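Local coordinates for protein RNA-dependent RNA Polymerase (Bombyx mori cytoplasmic polyhedrosis virus, PDB 6TZ0) that catalyses RNA-templated RNA synthesis, probably making plus strands by fully conservative transcription of the double-stranded genome and complementary minus strands during replication, at residues 259-264 / 326-331; 252-257 / 337-342; 412-417 / 458-463; 944-949 / 971-976. All blocks are in the same frame, centred on the assembly; numbering follows the deposited sequence.

Interaction 1: 259-264 / 326-331; sequences EALHNV and NDVANY
Val328 packs against Ala260, Leu261 and Val264 where two antiparallel helices, 257-264 and 325-339, lie side by side. The short segments run at 161° to each other, and their axes come within 9.8 Å. The contact is apolar, and Val328 is the one residue of 326-331 that touches 259-264. Its two methyl groups divide the work. CG1 stands anti to the backbone N (chi1 -176°) and faces Ala260, whose CB is 4.0 Å from Val328 CG1. CG2 serves the other two partners. Leu261 CD1 reaches Val328 CG2 at 4.2 Å, coming from a side chain that leaves the helix at its flank. Val264 sits one turn on from Ala260 and also points at Val328.

Polar bonds lie outside this apolar patch. Glu259 makes a salt bridge with Arg300, and the hydroxyl of Tyr331 is hydrogen-bonded to Asp59. Trp733 of strand 732-733 touches both Val328 and Ala329, which adds an aromatic neighbour to the buried valine. The contact joins a helix of the N-terminal region to helix 325-339, away from the nucleotide and metal sites. The shortest approach is methyl to methyl, Val264 CG2 to Val328 CG2 at 3.7 Å.

Interaction 2: 252-257 / 337-342; sequences IGRSWY and AMTNDG
Arg254 extends across the C-terminal end of helix 325-339 and meets Thr339 and Asn340 there. It comes from a type I beta turn, 254-257, in the loop that leads into helix 257-264. Its chain is straight from CG to NE, which carries the guanidinium over to the helix end. Thr339 OG1 lies over one face of this flat group, 3.1 Å from Arg254 CZ. The approach is from above the plane, so the N-H groups do not aim at the hydroxyl. Thr339 OG1 is instead hydrogen-bonded to the backbone of Cys335. Arg254 NH1 is bonded to the carbonyl of Lys250, and NH2 forms a salt bridge with Asp483.

Asn340 is the first residue beyond the helix. Its amide plane is turned 54° from the guanidinium. The side chain of Arg254 is about 11 Å from that of Asp547, which binds magnesium in another structure of this protein; none is bound to this chain here. At the guanidinium edge, Arg254 NH2 is 3.4 Å from Asn340 CB.

Interaction 3: 412-417 / 458-463; sequences HHDEAW and REYRTP
The start of helix 413-422 meets a type I beta turn, 459-462, in the central polymerase domain. Asp414, in the first turn of the helix, receives two partners from this turn. Tyr460 OH donates to Asp414 OD1 at 2.9 Å. Arg461 forms a salt bridge through the other oxygen, with Arg461 NH2 2.9 Å from Asp414 OD2. Both donors meet the carboxylate from out of its plane, the tyrosine by 47° and the arginine NH2 by 54°. The Arg461 chain bends at chi2, and Tyr460 CE2 lies over the centre of one face of its guanidinium. Arg461 NH1 adds a weak bond to Asp414 OD2 and a second partner in the carbonyl of Gly580.

Trp417 is one turn further along the helix. The plane of its five-membered ring is at 21° to the Tyr460 ring, but the rings are slid apart and barely overlap. Phe498 and Phe501 meet Trp417 edge-to-face. The turn also borders viral structural protein 4, where Ala177 of that chain packs on Arg461. Trp417 CD1 touches Tyr460 CE1 at 3.8 Å.

Interaction 4: 944-949 / 971-976; sequences GEREKS and YGLQEK
Arg946, near the start of helix 945-958, faces the Tyr971-Gly972-Leu973 backbone, and the nearest CA atoms are those of Arg946 and Tyr971, 7.6 Å apart. Its side chain crosses that of Leu973 at about a right angle. The arginine chain is extended from CG to NE, long enough to set its flat end beside the leucine. Leu973 CD2 lies over the centre of one guanidinium face, 4.0 Å from Arg946 CZ. The CB of the same leucine is 3.9 Å from Arg946 NH1. With the leucine CG anti to the backbone N (chi1 -169°), the branch is directed toward the arginine, and chi2 then sets CD2 over the flat group. The meeting is van der Waals packing of a methyl on a planar cation.

The contact sits at the N-terminal end of helix 973-979 in the C-terminal part of the polymerase. Gly972 takes the N-cap position. Its backbone angles (phi 87°, psi -50°) suit glycine, since a CB would collide with the carbonyl O of Tyr971. The Gly972 carbonyl accepts the first-turn bond from Lys976 N. Outside the two segments, Arg946 makes a cation-pi contact with Tyr969. Leu973 also packs on Leu937 of helix 927-937. Ser949, one turn along from Arg946, is hydrogen-bonded to the carbonyl of Ala1113. Tyr971 O lies near the guanidinium plane, 4.0 Å from Arg946 NH1.

Following the chain from the N terminus, interaction 2 opens first, at 252-257, and interaction 1 follows at 259-264. Interaction 1 closes at 326-331, before interaction 2 closes at 337-342, so the shorter loop is nested within the longer. Both end on helix 325-339, and they touch through Tyr331 and Trp256. Together they tie the loop and helix around 252-264 to that helix. Interaction 3 then closes a loop within the central polymerase domain. Interaction 4 closes a short one in the C-terminal region. These two lie across the chain's centre from the first pair. Their centres are about 18 Å apart, and they do not touch.

Interaction 1: 259-264 / 326-331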
loop_
_atom_site.group_PDB
_atom_site.type_symbol
_atom_site.label_atom_id
_atom_site.label_comp_id
_atom_site.label_asym_id
_atom_site.label_seq_id
_atom_site.Cartn_x
_atom_site.Cartn_y
_atom_site.Cartn_z
ATOM N N GLU A 259 -7.698 -16.822 -30.318
ATOM C CA GLU A 259 -8.057 -17.791 -31.348
ATOM C C GLU A 259 -9.085 -17.231 -32.321
ATOM O O GLU A 259 -9.017 -17.514 -33.524
ATOM C CB GLU A 259 -8.588 -19.064 -30.698
ATOM C CG GLU A 259 -8.903 -20.172 -31.670
ATOM C CD GLU A 259 -9.414 -21.407 -30.979
ATOM O OE1 GLU A 259 -9.495 -21.395 -29.735
ATOM O OE2 GLU A 259 -9.746 -22.386 -31.677
ATOM N N ALA A 260 -10.031 -16.435 -31.819
ATOM C CA ALA A 260 -11.009 -15.802 -32.701
ATOM C C ALA A 260 -10.342 -14.837 -33.676
ATOM O O ALA A 260 -10.635 -14.851 -34.879
ATOM C CB ALA A 260 -12.066 -15.077 -31.876
ATOM N N LEU A 261 -9.414 -14.024 -33.178
ATOM C CA LEU A 261 -8.709 -13.068 -34.014
ATOM C C LEU A 261 -7.726 -13.758 -34.950
ATOM O O LEU A 261 -7.438 -13.234 -36.030
ATOM C CB LEU A 261 -7.997 -12.056 -33.122
ATOM C CG LEU A 261 -7.483 -10.749 -33.709
ATOM C CD1 LEU A 261 -8.642 -9.874 -34.146
ATOM C CD2 LEU A 261 -6.669 -10.054 -32.663
ATOM N N HIS A 262 -7.211 -14.926 -34.556
ATOM C CA HIS A 262 -6.472 -15.780 -35.481
ATOM C C HIS A 262 -7.345 -16.234 -36.642
ATOM O O HIS A 262 -6.943 -16.139 -37.806
ATOM C CB HIS A 262 -5.916 -16.991 -34.741
ATOM C CG HIS A 262 -5.366 -18.049 -35.644
ATOM N ND1 HIS A 262 -4.176 -17.910 -36.319
ATOM C CD2 HIS A 262 -5.851 -19.265 -35.985
ATOM C CE1 HIS A 262 -3.948 -18.993 -37.038
ATOM N NE2 HIS A 262 -4.949 -19.832 -36.851
ATOM N N ASN A 263 -8.547 -16.732 -36.346
ATOM C CA ASN A 263 -9.420 -17.210 -37.415
ATOM C C ASN A 263 -10.040 -16.094 -38.244
ATOM O O ASN A 263 -10.614 -16.393 -39.295
ATOM C CB ASN A 263 -10.526 -18.103 -36.856
ATOM C CG ASN A 263 -10.034 -19.491 -36.513
ATOM O OD1 ASN A 263 -9.246 -20.079 -37.248
ATOM N ND2 ASN A 263 -10.505 -20.026 -35.402
ATOM N N VAL A 264 -9.966 -14.834 -37.800
ATOM C CA VAL A 264 -10.379 -13.719 -38.658
ATOM C C VAL A 264 -9.505 -13.634 -39.905
ATOM O O VAL A 264 -10.009 -13.517 -41.027
ATOM C CB VAL A 264 -10.379 -12.398 -37.866
ATOM C CG1 VAL A 264 -10.502 -11.204 -38.791
ATOM C CG2 VAL A 264 -11.539 -12.385 -36.921
ATOM N N ASN A 326 -13.435 -5.754 -35.254
ATOM C CA ASN A 326 -14.476 -5.170 -34.421
ATOM C C ASN A 326 -15.477 -6.218 -33.968
ATOM O O ASN A 326 -16.083 -6.067 -32.902
ATOM C CB ASN A 326 -15.193 -4.049 -35.163
ATOM C CG ASN A 326 -14.269 -2.920 -35.525
ATOM O OD1 ASN A 326 -13.275 -2.686 -34.845
ATOM N ND2 ASN A 326 -14.610 -2.184 -36.572
ATOM N N ASP A 327 -15.636 -7.292 -34.741
ATOM C CA ASP A 327 -16.501 -8.389 -34.329
ATOM C C ASP A 327 -15.953 -9.082 -33.091
ATOM O O ASP A 327 -16.691 -9.350 -32.132
ATOM C CB ASP A 327 -16.660 -9.387 -35.469
ATOM C CG ASP A 327 -17.446 -8.827 -36.617
ATOM O OD1 ASP A 327 -18.200 -7.860 -36.398
ATOM O OD2 ASP A 327 -17.346 -9.371 -37.734
ATOM N N VAL A 328 -14.647 -9.348 -33.090
ATOM C CA VAL A 328 -13.995 -9.975 -31.951
ATOM C C VAL A 328 -14.009 -9.040 -30.755
ATOM O O VAL A 328 -14.199 -9.485 -29.618
ATOM C CB VAL A 328 -12.566 -10.393 -32.340
ATOM C CG1 VAL A 328 -11.881 -11.133 -31.203
ATOM C CG2 VAL A 328 -12.601 -11.228 -33.587
ATOM N N ALA A 329 -13.881 -7.730 -30.995
ATOM C CA ALA A 329 -13.947 -6.755 -29.910
ATOM C C ALA A 329 -15.327 -6.716 -29.264
ATOM O O ALA A 329 -15.442 -6.659 -28.031
ATOM C CB ALA A 329 -13.573 -5.372 -30.436
ATOM N N ASN A 330 -16.383 -6.785 -30.079
ATOM C CA ASN A 330 -17.740 -6.728 -29.548
ATOM C C ASN A 330 -18.092 -7.992 -28.774
ATOM O O ASN A 330 -18.655 -7.911 -27.670
ATOM C CB ASN A 330 -18.736 -6.500 -30.679
ATOM C CG ASN A 330 -18.578 -5.145 -31.328
ATOM O OD1 ASN A 330 -18.329 -4.150 -30.659
ATOM N ND2 ASN A 330 -18.724 -5.103 -32.642
ATOM N N TYR A 331 -17.754 -9.170 -29.318
ATOM C CA TYR A 331 -18.011 -10.396 -28.568
ATOM C C TYR A 331 -17.144 -10.495 -27.320
ATOM O O TYR A 331 -17.574 -11.077 -26.318
ATOM C CB TYR A 331 -17.785 -11.638 -29.418
ATOM C CG TYR A 331 -18.764 -11.866 -30.531
ATOM C CD1 TYR A 331 -20.109 -12.035 -30.263
ATOM C CD2 TYR A 331 -18.329 -12.056 -31.833
ATOM C CE1 TYR A 331 -21.008 -12.287 -31.271
ATOM C CE2 TYR A 331 -19.220 -12.324 -32.852
ATOM C CZ TYR A 331 -20.560 -12.431 -32.562
ATOM O OH TYR A 331 -21.458 -12.692 -33.566
#

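Interaction 2: 252-257 / 337-342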
loop_
_atom_site.group_PDB
_atom_site.type_symbol
_atom_site.label_atom_id
_atom_site.label_comp_id
_atom_site.label_asym_id
_atom_site.label_seq_id
_atom_site.Cartn_x
_atom_site.Cartn_y
_atom_site.Cartn_z
ATOM N N ILE A 252 -10.886 -18.650 -18.507
ATOM C CA ILE A 252 -11.272 -19.494 -19.635
ATOM C C ILE A 252 -12.313 -18.794 -20.497
ATOM O O ILE A 252 -12.238 -18.818 -21.730
ATOM C CB ILE A 252 -11.780 -20.852 -19.118
ATOM C CG1 ILE A 252 -10.659 -21.618 -18.433
ATOM C CG2 ILE A 252 -12.354 -21.697 -20.228
ATOM C CD1 ILE A 252 -11.167 -22.825 -17.691
ATOM N N GLY A 253 -13.271 -18.127 -19.869
ATOM C CA GLY A 253 -14.300 -17.406 -20.585
ATOM C C GLY A 253 -13.870 -16.129 -21.263
ATOM O O GLY A 253 -14.693 -15.475 -21.907
ATOM N N ARG A 254 -12.601 -15.750 -21.141
ATOM C CA ARG A 254 -12.063 -14.550 -21.764
ATOM C C ARG A 254 -10.998 -14.828 -22.809
ATOM O O ARG A 254 -10.947 -14.122 -23.815
ATOM C CB ARG A 254 -11.467 -13.630 -20.694
ATOM C CG ARG A 254 -12.468 -12.885 -19.832
ATOM C CD ARG A 254 -11.736 -12.234 -18.669
ATOM N NE ARG A 254 -12.556 -11.304 -17.903
ATOM C CZ ARG A 254 -13.347 -11.641 -16.899
ATOM N NH1 ARG A 254 -13.453 -12.907 -16.533
ATOM N NH2 ARG A 254 -14.046 -10.710 -16.273
ATOM N N SER A 255 -10.165 -15.848 -22.611
ATOM C CA SER A 255 -8.932 -16.042 -23.367
ATOM C C SER A 255 -9.141 -16.631 -24.764
ATOM O O SER A 255 -8.155 -16.939 -25.440
ATOM C CB SER A 255 -7.979 -16.932 -22.568
ATOM O OG SER A 255 -8.509 -18.232 -22.410
ATOM N N TRP A 256 -10.384 -16.789 -25.213
ATOM C CA TRP A 256 -10.692 -17.297 -26.543
ATOM C C TRP A 256 -10.448 -16.278 -27.648
ATOM O O TRP A 256 -10.445 -16.660 -28.829
ATOM C CB TRP A 256 -12.156 -17.750 -26.583
ATOM C CG TRP A 256 -13.089 -16.645 -26.193
ATOM C CD1 TRP A 256 -13.523 -16.355 -24.941
ATOM C CD2 TRP A 256 -13.669 -15.660 -27.056
ATOM N NE1 TRP A 256 -14.339 -15.259 -24.966
ATOM C CE2 TRP A 256 -14.441 -14.810 -26.255
ATOM C CE3 TRP A 256 -13.607 -15.416 -28.430
ATOM C CZ2 TRP A 256 -15.148 -13.739 -26.777
ATOM C CZ3 TRP A 256 -14.304 -14.353 -28.943
ATOM C CH2 TRP A 256 -15.066 -13.528 -28.120
ATOM N N TYR A 257 -10.277 -14.994 -27.304
ATOM C CA TYR A 257 -10.301 -13.941 -28.315
ATOM C C TYR A 257 -9.076 -13.983 -29.203
ATOM O O TYR A 257 -9.138 -13.531 -30.348
ATOM C CB TYR A 257 -10.425 -12.562 -27.662
ATOM C CG TYR A 257 -9.174 -12.037 -26.997
ATOM C CD1 TYR A 257 -8.829 -12.434 -25.717
ATOM C CD2 TYR A 257 -8.372 -11.089 -27.628
ATOM C CE1 TYR A 257 -7.702 -11.944 -25.102
ATOM C CE2 TYR A 257 -7.242 -10.596 -27.019
ATOM C CZ TYR A 257 -6.913 -11.028 -25.755
ATOM O OH TYR A 257 -5.789 -10.535 -25.139
ATOM N N ALA A 337 -18.818 -8.767 -19.958
ATOM C CA ALA A 337 -20.056 -8.539 -19.221
ATOM C C ALA A 337 -20.665 -9.840 -18.713
ATOM O O ALA A 337 -21.395 -9.833 -17.719
ATOM C CB ALA A 337 -21.056 -7.795 -20.097
ATOM N N MET A 338 -20.390 -10.957 -19.382
ATOM C CA MET A 338 -20.977 -12.230 -18.979
ATOM C C MET A 338 -20.210 -12.913 -17.859
ATOM O O MET A 338 -20.797 -13.708 -17.122
ATOM C CB MET A 338 -21.071 -13.178 -20.170
ATOM C CG MET A 338 -22.135 -12.792 -21.162
ATOM S SD MET A 338 -22.193 -13.837 -22.618
ATOM C CE MET A 338 -23.424 -12.959 -23.562
ATOM N N THR A 339 -18.914 -12.654 -17.716
ATOM C CA THR A 339 -18.144 -13.312 -16.667
ATOM C C THR A 339 -17.893 -12.438 -15.445
ATOM O O THR A 339 -17.801 -12.959 -14.334
ATOM C CB THR A 339 -16.806 -13.810 -17.219
ATOM O OG1 THR A 339 -16.129 -12.734 -17.874
ATOM C CG2 THR A 339 -17.006 -14.951 -18.191
ATOM N N ASN A 340 -17.763 -11.126 -15.615
ATOM C CA ASN A 340 -17.579 -10.238 -14.478
ATOM C C ASN A 340 -18.931 -9.742 -13.989
ATOM O O ASN A 340 -19.864 -9.536 -14.767
ATOM C CB ASN A 340 -16.679 -9.052 -14.837
ATOM C CG ASN A 340 -16.216 -8.261 -13.616
ATOM O OD1 ASN A 340 -16.544 -8.590 -12.479
ATOM N ND2 ASN A 340 -15.449 -7.207 -13.858
ATOM N N ASP A 341 -19.016 -9.537 -12.678
ATOM C CA ASP A 341 -20.271 -9.251 -12.002
ATOM C C ASP A 341 -20.419 -7.793 -11.600
ATOM O O ASP A 341 -21.547 -7.323 -11.438
ATOM C CB ASP A 341 -20.366 -10.106 -10.742
ATOM C CG ASP A 341 -21.769 -10.244 -10.222
ATOM O OD1 ASP A 341 -22.719 -9.816 -10.903
ATOM O OD2 ASP A 341 -21.920 -10.781 -9.111
ATOM N N GLY A 342 -19.319 -7.077 -11.404
ATOM C CA GLY A 342 -19.367 -5.721 -10.935
ATOM C C GLY A 342 -19.244 -5.575 -9.434
ATOM O O GLY A 342 -18.651 -4.600 -8.971
#

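Interaction 3: 412-417 / 458-463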
loop_
_atom_site.group_PDB
_atom_site.type_symbol
_atom_site.label_atom_id
_atom_site.label_comp_id
_atom_site.label_asym_id
_atom_site.label_seq_id
_atom_site.Cartn_x
_atom_site.Cartn_y
_atom_site.Cartn_z
ATOM N N HIS A 412 18.722 14.963 2.244
ATOM C CA HIS A 412 18.525 15.018 3.687
ATOM C C HIS A 412 17.403 14.044 4.021
ATOM O O HIS A 412 16.258 14.242 3.608
ATOM C CB HIS A 412 18.193 16.434 4.148
ATOM C CG HIS A 412 18.140 16.584 5.635
ATOM N ND1 HIS A 412 19.269 16.583 6.422
ATOM C CD2 HIS A 412 17.095 16.741 6.478
ATOM C CE1 HIS A 412 18.922 16.733 7.687
ATOM N NE2 HIS A 412 17.608 16.830 7.749
ATOM N N HIS A 413 17.730 12.991 4.764
ATOM C CA HIS A 413 16.827 11.861 4.901
ATOM C C HIS A 413 15.832 12.015 6.039
ATOM O O HIS A 413 14.789 11.351 6.027
ATOM C CB HIS A 413 17.644 10.584 5.071
ATOM C CG HIS A 413 18.500 10.269 3.885
ATOM N ND1 HIS A 413 17.994 9.723 2.726
ATOM C CD2 HIS A 413 19.821 10.458 3.665
ATOM C CE1 HIS A 413 18.971 9.569 1.851
ATOM N NE2 HIS A 413 20.088 10.012 2.394
ATOM N N ASP A 414 16.107 12.897 6.997
ATOM C CA ASP A 414 15.157 13.157 8.069
ATOM C C ASP A 414 13.959 13.943 7.560
ATOM O O ASP A 414 12.805 13.611 7.869
ATOM C CB ASP A 414 15.863 13.908 9.186
ATOM C CG ASP A 414 16.920 13.076 9.836
ATOM O OD1 ASP A 414 16.759 11.851 9.805
ATOM O OD2 ASP A 414 17.902 13.628 10.370
ATOM N N GLU A 415 14.219 14.992 6.780
ATOM C CA GLU A 415 13.144 15.742 6.151
ATOM C C GLU A 415 12.390 14.884 5.147
ATOM O O GLU A 415 11.175 15.039 4.995
ATOM C CB GLU A 415 13.711 16.997 5.491
ATOM C CG GLU A 415 12.682 17.945 4.907
ATOM C CD GLU A 415 11.818 18.609 5.960
ATOM O OE1 GLU A 415 12.285 18.782 7.102
ATOM O OE2 GLU A 415 10.663 18.960 5.644
ATOM N N ALA A 416 13.081 13.941 4.503
ATOM C CA ALA A 416 12.414 13.008 3.602
ATOM C C ALA A 416 11.490 12.060 4.357
ATOM O O ALA A 416 10.398 11.750 3.879
ATOM C CB ALA A 416 13.451 12.226 2.803
ATOM N N TRP A 417 11.902 11.605 5.543
ATOM C CA TRP A 417 11.040 10.759 6.367
ATOM C C TRP A 417 9.813 11.511 6.866
ATOM O O TRP A 417 8.697 10.970 6.862
ATOM C CB TRP A 417 11.846 10.194 7.535
ATOM C CG TRP A 417 11.028 9.562 8.610
ATOM C CD1 TRP A 417 10.809 10.061 9.857
ATOM C CD2 TRP A 417 10.308 8.329 8.541
ATOM N NE1 TRP A 417 10.009 9.217 10.571
ATOM C CE2 TRP A 417 9.685 8.144 9.787
ATOM C CE3 TRP A 417 10.134 7.362 7.551
ATOM C CZ2 TRP A 417 8.899 7.038 10.066
ATOM C CZ3 TRP A 417 9.357 6.266 7.832
ATOM C CH2 TRP A 417 8.747 6.113 9.076
ATOM N N ARG A 458 10.758 12.235 21.148
ATOM C CA ARG A 458 11.904 12.293 22.044
ATOM C C ARG A 458 12.837 11.108 21.873
ATOM O O ARG A 458 13.976 11.161 22.342
ATOM C CB ARG A 458 11.437 12.359 23.496
ATOM C CG ARG A 458 10.865 11.064 24.012
ATOM C CD ARG A 458 10.339 11.206 25.420
ATOM N NE ARG A 458 9.105 11.984 25.459
ATOM C CZ ARG A 458 8.468 12.327 26.572
ATOM N NH1 ARG A 458 8.941 11.947 27.748
ATOM N NH2 ARG A 458 7.354 13.038 26.508
ATOM N N GLU A 459 12.389 10.044 21.212
ATOM C CA GLU A 459 13.199 8.852 21.022
ATOM C C GLU A 459 13.442 8.557 19.548
ATOM O O GLU A 459 13.711 7.410 19.188
ATOM C CB GLU A 459 12.552 7.657 21.721
ATOM C CG GLU A 459 11.178 7.280 21.222
ATOM C CD GLU A 459 10.608 6.105 21.981
ATOM O OE1 GLU A 459 11.254 5.656 22.949
ATOM O OE2 GLU A 459 9.528 5.611 21.596
ATOM N N TYR A 460 13.376 9.580 18.697
ATOM C CA TYR A 460 13.690 9.409 17.284
ATOM C C TYR A 460 15.164 9.093 17.066
ATOM O O TYR A 460 15.508 8.390 16.111
ATOM C CB TYR A 460 13.289 10.666 16.513
ATOM C CG TYR A 460 13.607 10.634 15.039
ATOM C CD1 TYR A 460 12.868 9.852 14.166
ATOM C CD2 TYR A 460 14.636 11.404 14.518
ATOM C CE1 TYR A 460 13.157 9.825 12.818
ATOM C CE2 TYR A 460 14.927 11.391 13.173
ATOM C CZ TYR A 460 14.189 10.597 12.331
ATOM O OH TYR A 460 14.482 10.574 10.994
ATOM N N ARG A 461 16.040 9.576 17.941
ATOM C CA ARG A 461 17.473 9.362 17.829
ATOM C C ARG A 461 17.973 8.243 18.730
ATOM O O ARG A 461 19.185 8.059 18.850
ATOM C CB ARG A 461 18.224 10.648 18.161
ATOM C CG ARG A 461 17.884 11.833 17.287
ATOM C CD ARG A 461 18.412 11.698 15.882
ATOM N NE ARG A 461 18.155 12.906 15.109
ATOM C CZ ARG A 461 18.450 13.058 13.826
ATOM N NH1 ARG A 461 19.020 12.077 13.152
ATOM N NH2 ARG A 461 18.171 14.196 13.220
ATOM N N THR A 462 17.079 7.505 19.367
ATOM C CA THR A 462 17.429 6.485 20.344
ATOM C C THR A 462 17.455 5.121 19.685
ATOM O O THR A 462 16.469 4.738 19.045
ATOM C CB THR A 462 16.425 6.490 21.489
ATOM O OG1 THR A 462 16.438 7.771 22.123
ATOM C CG2 THR A 462 16.763 5.432 22.512
ATOM N N PRO A 463 18.549 4.365 19.813
ATOM C CA PRO A 463 18.656 3.094 19.078
ATOM C C PRO A 463 17.749 1.987 19.594
ATOM O O PRO A 463 17.493 1.034 18.851
ATOM C CB PRO A 463 20.133 2.719 19.249
ATOM C CG PRO A 463 20.811 3.986 19.593
ATOM C CD PRO A 463 19.837 4.761 20.402
#

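Interaction 4: 944-949 / 971-976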
loop_
_atom_site.group_PDB
_atom_site.type_symbol
_atom_site.label_atom_id
_atom_site.label_comp_id
_atom_site.label_asym_id
_atom_site.label_seq_id
_atom_site.Cartn_x
_atom_site.Cartn_y
_atom_site.Cartn_z
ATOM N N GLY A 944 14.585 25.203 11.509
ATOM C CA GLY A 944 14.507 26.636 11.333
ATOM C C GLY A 944 13.631 27.138 10.207
ATOM O O GLY A 944 13.530 28.357 10.032
ATOM N N GLU A 945 12.999 26.256 9.436
ATOM C CA GLU A 945 12.182 26.735 8.327
ATOM C C GLU A 945 10.822 27.242 8.796
ATOM O O GLU A 945 10.266 28.173 8.204
ATOM C CB GLU A 945 12.001 25.632 7.286
ATOM C CG GLU A 945 13.271 25.252 6.553
ATOM C CD GLU A 945 13.035 24.172 5.516
ATOM O OE1 GLU A 945 11.905 23.643 5.452
ATOM O OE2 GLU A 945 13.977 23.855 4.762
ATOM N N ARG A 946 10.275 26.654 9.854
ATOM C CA ARG A 946 8.906 26.950 10.254
ATOM C C ARG A 946 8.814 28.060 11.291
ATOM O O ARG A 946 7.827 28.805 11.303
ATOM C CB ARG A 946 8.239 25.678 10.776
ATOM C CG ARG A 946 8.059 24.609 9.704
ATOM C CD ARG A 946 7.430 23.355 10.267
ATOM N NE ARG A 946 7.380 22.265 9.299
ATOM C CZ ARG A 946 6.341 22.008 8.513
ATOM N NH1 ARG A 946 5.249 22.755 8.587
ATOM N NH2 ARG A 946 6.388 20.993 7.665
ATOM N N GLU A 947 9.821 28.205 12.157
ATOM C CA GLU A 947 9.781 29.295 13.126
ATOM C C GLU A 947 10.028 30.643 12.458
ATOM O O GLU A 947 9.496 31.662 12.913
ATOM C CB GLU A 947 10.780 29.052 14.260
ATOM C CG GLU A 947 12.243 29.050 13.859
ATOM C CD GLU A 947 13.171 28.848 15.043
ATOM O OE1 GLU A 947 12.662 28.668 16.169
ATOM O OE2 GLU A 947 14.405 28.877 14.849
ATOM N N LYS A 948 10.782 30.663 11.353
ATOM C CA LYS A 948 10.914 31.889 10.572
ATOM C C LYS A 948 9.604 32.249 9.889
ATOM O O LYS A 948 9.262 33.431 9.778
ATOM C CB LYS A 948 12.019 31.737 9.529
ATOM C CG LYS A 948 13.420 31.693 10.087
ATOM C CD LYS A 948 14.424 31.585 8.958
ATOM C CE LYS A 948 15.851 31.514 9.473
ATOM N NZ LYS A 948 16.816 31.390 8.348
ATOM N N SER A 949 8.858 31.238 9.434
ATOM C CA SER A 949 7.554 31.486 8.831
ATOM C C SER A 949 6.562 32.010 9.860
ATOM O O SER A 949 5.778 32.917 9.564
ATOM C CB SER A 949 7.034 30.209 8.175
ATOM O OG SER A 949 5.760 30.413 7.596
ATOM N N TYR A 971 2.593 27.087 10.730
ATOM C CA TYR A 971 1.378 26.442 11.199
ATOM C C TYR A 971 1.056 25.288 10.249
ATOM O O TYR A 971 1.904 24.862 9.462
ATOM C CB TYR A 971 0.266 27.486 11.289
ATOM C CG TYR A 971 0.509 28.530 12.349
ATOM C CD1 TYR A 971 1.268 28.246 13.475
ATOM C CD2 TYR A 971 0.040 29.821 12.186
ATOM C CE1 TYR A 971 1.497 29.204 14.435
ATOM C CE2 TYR A 971 0.270 30.790 13.141
ATOM C CZ TYR A 971 1.005 30.476 14.261
ATOM O OH TYR A 971 1.244 31.435 15.216
ATOM N N GLY A 972 -0.151 24.748 10.314
ATOM C CA GLY A 972 -0.563 23.704 9.390
ATOM C C GLY A 972 -0.198 22.313 9.838
ATOM O O GLY A 972 -1.037 21.409 9.823
ATOM N N LEU A 973 1.062 22.116 10.223
ATOM C CA LEU A 973 1.429 20.902 10.936
ATOM C C LEU A 973 0.740 20.864 12.297
ATOM O O LEU A 973 0.284 19.799 12.743
ATOM C CB LEU A 973 2.951 20.837 11.063
ATOM C CG LEU A 973 3.622 19.552 11.536
ATOM C CD1 LEU A 973 3.329 18.431 10.569
ATOM C CD2 LEU A 973 5.117 19.769 11.644
ATOM N N GLN A 974 0.627 22.035 12.944
ATOM C CA GLN A 974 -0.290 22.211 14.069
ATOM C C GLN A 974 -1.715 21.863 13.678
ATOM O O GLN A 974 -2.427 21.198 14.438
ATOM C CB GLN A 974 -0.260 23.651 14.580
ATOM C CG GLN A 974 1.041 24.109 15.179
ATOM C CD GLN A 974 0.959 25.509 15.746
ATOM O OE1 GLN A 974 -0.087 26.156 15.692
ATOM N NE2 GLN A 974 2.073 25.991 16.282
ATOM N N GLU A 975 -2.148 22.300 12.490
ATOM C CA GLU A 975 -3.508 22.016 12.047
ATOM C C GLU A 975 -3.705 20.539 11.755
ATOM O O GLU A 975 -4.767 19.988 12.053
ATOM C CB GLU A 975 -3.862 22.839 10.812
ATOM C CG GLU A 975 -4.078 24.316 11.057
ATOM C CD GLU A 975 -4.522 25.034 9.799
ATOM O OE1 GLU A 975 -4.481 24.407 8.720
ATOM O OE2 GLU A 975 -4.936 26.209 9.887
ATOM N N LYS A 976 -2.694 19.880 11.188
ATOM C CA LYS A 976 -2.811 18.457 10.877
ATOM C C LYS A 976 -2.893 17.622 12.150
ATOM O O LYS A 976 -3.728 16.706 12.253
ATOM C CB LYS A 976 -1.624 18.029 10.018
ATOM C CG LYS A 976 -1.754 16.666 9.379
ATOM C CD LYS A 976 -0.488 16.327 8.606
ATOM C CE LYS A 976 -0.325 17.188 7.364
ATOM N NZ LYS A 976 -1.324 16.865 6.310
#